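Local coordinates for putative lipoprotein (Campylobacter jejuni subsp. jejuni, PDB 2G5G), which probably takes part in bacterial heme transport, binding cofacial heme in a process linked to its dimerization, at residues A[95-98]-A[99-102]; A[124-127]-A[128-132]. All coordinates share one frame; numbering follows the deposited sequence.

Overall arrangement
Both interactions are short-range contacts at helical segments, and they follow one another along the chain on the same side of its centre, with centres about 14 Å apart. Interaction 1 (95-98 with 99-102) is a surface contact where helix 90-98 ends in a turn: its evidence is backbone hydrogen bonds, one of them weak, a bridging water and a lysine laid beside a phenylalanine. Interaction 2 (124-127 with 128-132) is partly buried, within helix 124-131, and rests on i to i+4 helical bonds, one of them weak, plus an apolar CH-pi contact against the sheet. They touch each other: K100 NZ makes a weak hydrogen bond to F131 O, so the surface turn meets the end of the more deeply placed helix.

Interaction 1: residues A[95-98]-A[99-102]; sequences KAFK and NKKT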
# COMPACT_ATOMS: atom_id res chain seq x y z
N LYS A 95 12.97 -27.71 5.86
CA LYS A 95 12.22 -28.93 5.45
C LYS A 95 12.38 -29.23 3.98
O LYS A 95 12.65 -30.36 3.61
CB LYS A 95 10.74 -28.81 5.82
CG LYS A 95 10.54 -28.62 7.32
CD LYS A 95 9.07 -28.64 7.74
CE LYS A 95 8.96 -28.81 9.24
NZ LYS A 95 7.67 -28.26 9.75
N ALA A 96 12.24 -28.20 3.13
CA ALA A 96 12.49 -28.35 1.70
C ALA A 96 13.92 -28.79 1.39
O ALA A 96 14.15 -29.64 0.53
CB ALA A 96 12.14 -27.06 0.95
N PHE A 97 14.87 -28.21 2.12
CA PHE A 97 16.27 -28.59 2.00
C PHE A 97 16.45 -30.08 2.33
O PHE A 97 17.15 -30.81 1.62
CB PHE A 97 17.15 -27.74 2.94
CG PHE A 97 18.61 -28.13 2.91
CD1 PHE A 97 19.40 -27.78 1.82
CD2 PHE A 97 19.18 -28.85 3.96
CE1 PHE A 97 20.75 -28.14 1.77
CE2 PHE A 97 20.53 -29.21 3.92
CZ PHE A 97 21.32 -28.86 2.82
N LYS A 98 15.81 -30.48 3.43
CA LYS A 98 15.80 -31.87 3.90
C LYS A 98 15.16 -32.79 2.86
O LYS A 98 15.75 -33.82 2.51
CB LYS A 98 15.05 -31.94 5.24
CG LYS A 98 15.16 -33.28 5.98
CD LYS A 98 14.95 -33.11 7.50
CE LYS A 98 16.07 -32.25 8.13
NZ LYS A 98 16.46 -32.73 9.50
N ASN A 99 14.00 -32.39 2.32
CA ASN A 99 13.23 -33.19 1.35
C ASN A 99 13.60 -32.94 -0.11
O ASN A 99 12.83 -33.29 -1.02
CB ASN A 99 11.72 -32.96 1.48
CG ASN A 99 11.24 -32.98 2.90
OD1 ASN A 99 11.79 -33.68 3.74
ND2 ASN A 99 10.22 -32.20 3.17
N LYS A 100 14.76 -32.34 -0.33
CA LYS A 100 15.27 -32.01 -1.65
C LYS A 100 14.96 -33.04 -2.75
O LYS A 100 14.42 -32.70 -3.81
CB LYS A 100 16.78 -31.82 -1.54
CG LYS A 100 17.39 -31.00 -2.61
CD LYS A 100 18.84 -30.68 -2.30
CE LYS A 100 18.96 -29.46 -1.39
NZ LYS A 100 20.28 -28.83 -1.69
N LYS A 101 15.31 -34.29 -2.48
CA LYS A 101 15.21 -35.38 -3.47
C LYS A 101 13.77 -35.82 -3.72
O LYS A 101 13.49 -36.61 -4.62
CB LYS A 101 16.05 -36.56 -3.01
CG LYS A 101 17.55 -36.34 -3.08
CD LYS A 101 18.24 -37.26 -2.09
CE LYS A 101 19.57 -37.76 -2.63
NZ LYS A 101 20.06 -38.97 -1.91
N THR A 102 12.86 -35.28 -2.91
CA THR A 102 11.44 -35.65 -2.88
C THR A 102 10.54 -34.56 -3.52
O THR A 102 9.37 -34.79 -3.83
CB THR A 102 11.05 -36.01 -1.41
OG1 THR A 102 10.98 -37.44 -1.29
CG2 THR A 102 9.75 -35.37 -0.95
O HOH W 1 16.88 -35.06 0.04
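The F97 ring meets the end of the K100 chain obliquely, presenting neither a clear face nor a clear edge: CD1 of F97 is 3.6 Å from CE of K100, and CE1 of F97 lies equally near its NZ. The second flat group, the N99 amide, has the carbonyl oxygen of K95 over one face; K95 O is 3.1 Å from N99 CG, almost straight above that carbon. The position above the plane explains why the nearby ND2 makes no hydrogen bond to this oxygen. The backbone N of N99 does, at 2.8 Å from K95 O with an N-H...O angle of 156°, completing the last regular helical bond of this segment. One step on, K100 N reaches F97 O only weakly, at 3.4 Å, the shorter i+3 spacing expected where a helix is breaking off.

K100 gets alongside the ring because its chain, otherwise extended, bends at chi3 (-84°). Its ammonium group is then held outside the contact by S133 O and S135 O, carbonyls that would probably stabilise its positive charge. A water takes up K98 O at 3.0 Å and accepts from K101 N at 3.1 Å, joining the helix end to the next turn. In that turn T102 N bonds N99 O at 2.7 Å, while the backbone angles of K100 and K101 are near those of type I. Together these features mark the C-terminal end of helix 90-98, running directly into a type I beta turn.

Interaction 2: residues A[124-127]-A[128-132]; sequences EQFV and NVVFY
This is an intrahelical contact, one turn meeting the next along helix 124-131, which packs on strands 78-82 and 137-141 beside helix 54-73. Its side-chain element joins F126 and V130, four residues apart: CG2 of V130 stands over one face of the F126 ring, 3.7 Å from the centroid and 15° off the ring normal, a CH-pi contact. The methyl is displaced toward the rim, and its closest ring atom is CZ of F126 at 3.6 Å. On V130 the two methyls are set by chi1, 171° for CG1, which puts CG2 beside the backbone N and hence facing back along the helix to the ring.

The backbone fixes this spacing. V130 N bonds F126 O at 2.9 Å. F131 N bonds V127 O at 2.8 Å. By comparison V129 N to Q125 O is weak at 3.3 Å. Beyond the helix, F126 and V130 both reach V80, and F126 also L82, which turns the pair to the sheet; F126 further touches F64 of helix 54-73. The i to i+4 aromatic-aliphatic pair thus belongs to a helix packed on parallel strands 78-82 and 137-141, in the beta-alpha-beta crossover that connects them.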
# COMPACT_ATOMS: atom_id res chain seq x y z
N GLU A 124 12.63 -18.96 -11.82
CA GLU A 124 12.69 -20.42 -11.92
C GLU A 124 14.03 -21.00 -12.28
O GLU A 124 14.44 -22.00 -11.70
CB GLU A 124 11.62 -20.97 -12.89
CG GLU A 124 11.88 -20.71 -14.36
CD GLU A 124 11.06 -21.63 -15.25
OE1 GLU A 124 9.92 -22.01 -14.86
OE2 GLU A 124 11.58 -21.96 -16.34
N GLN A 125 14.71 -20.38 -13.24
CA GLN A 125 15.98 -20.91 -13.73
C GLN A 125 17.00 -20.89 -12.61
O GLN A 125 17.66 -21.90 -12.34
CB GLN A 125 16.48 -20.12 -14.95
CG GLN A 125 17.70 -20.73 -15.67
CD GLN A 125 18.29 -19.80 -16.74
OE1 GLN A 125 17.80 -18.68 -16.95
NE2 GLN A 125 19.35 -20.26 -17.41
N PHE A 126 17.14 -19.74 -11.95
CA PHE A 126 18.15 -19.58 -10.90
C PHE A 126 17.81 -20.44 -9.68
O PHE A 126 18.68 -21.17 -9.16
CB PHE A 126 18.27 -18.11 -10.48
CG PHE A 126 19.27 -17.87 -9.37
CD1 PHE A 126 20.62 -18.06 -9.59
CD2 PHE A 126 18.84 -17.43 -8.12
CE1 PHE A 126 21.54 -17.83 -8.57
CE2 PHE A 126 19.77 -17.17 -7.09
CZ PHE A 126 21.12 -17.38 -7.33
N VAL A 127 16.57 -20.34 -9.23
CA VAL A 127 16.15 -21.03 -8.01
C VAL A 127 16.21 -22.56 -8.18
O VAL A 127 16.50 -23.27 -7.22
CB VAL A 127 14.77 -20.58 -7.52
CG1 VAL A 127 14.34 -21.40 -6.32
CG2 VAL A 127 14.77 -19.11 -7.15
N ASN A 128 15.97 -23.06 -9.39
CA ASN A 128 16.06 -24.50 -9.65
C ASN A 128 17.46 -25.01 -9.53
O ASN A 128 17.68 -25.99 -8.83
CB ASN A 128 15.47 -24.91 -11.02
CG ASN A 128 14.02 -25.33 -10.91
OD1 ASN A 128 13.14 -24.49 -10.68
ND2 ASN A 128 13.76 -26.63 -11.07
N VAL A 129 18.40 -24.31 -10.18
CA VAL A 129 19.81 -24.65 -10.12
C VAL A 129 20.32 -24.56 -8.68
O VAL A 129 21.11 -25.42 -8.24
CB VAL A 129 20.67 -23.74 -11.05
CG1 VAL A 129 22.13 -24.11 -10.93
CG2 VAL A 129 20.25 -23.90 -12.49
N VAL A 130 19.86 -23.55 -7.95
CA VAL A 130 20.27 -23.38 -6.54
C VAL A 130 19.73 -24.53 -5.68
O VAL A 130 20.51 -25.25 -5.01
CB VAL A 130 19.85 -22.02 -5.97
CG1 VAL A 130 20.08 -21.97 -4.45
CG2 VAL A 130 20.67 -20.91 -6.65
N PHE A 131 18.41 -24.70 -5.74
CA PHE A 131 17.71 -25.65 -4.91
C PHE A 131 18.28 -27.07 -4.98
O PHE A 131 18.42 -27.69 -3.93
CB PHE A 131 16.21 -25.66 -5.17
CG PHE A 131 15.45 -26.51 -4.20
CD1 PHE A 131 15.17 -26.04 -2.91
CD2 PHE A 131 15.07 -27.81 -4.54
CE1 PHE A 131 14.49 -26.83 -1.99
CE2 PHE A 131 14.40 -28.61 -3.63
CZ PHE A 131 14.09 -28.12 -2.35
N TYR A 132 18.65 -27.53 -6.19
CA TYR A 132 19.14 -28.91 -6.41
C TYR A 132 20.63 -29.14 -6.28
O TYR A 132 21.11 -30.28 -6.46
CB TYR A 132 18.62 -29.47 -7.75
CG TYR A 132 17.11 -29.58 -7.73
CD1 TYR A 132 16.32 -28.68 -8.46
CD2 TYR A 132 16.46 -30.52 -6.92
CE1 TYR A 132 14.93 -28.75 -8.42
CE2 TYR A 132 15.06 -30.60 -6.87
CZ TYR A 132 14.30 -29.71 -7.64
OH TYR A 132 12.92 -29.77 -7.61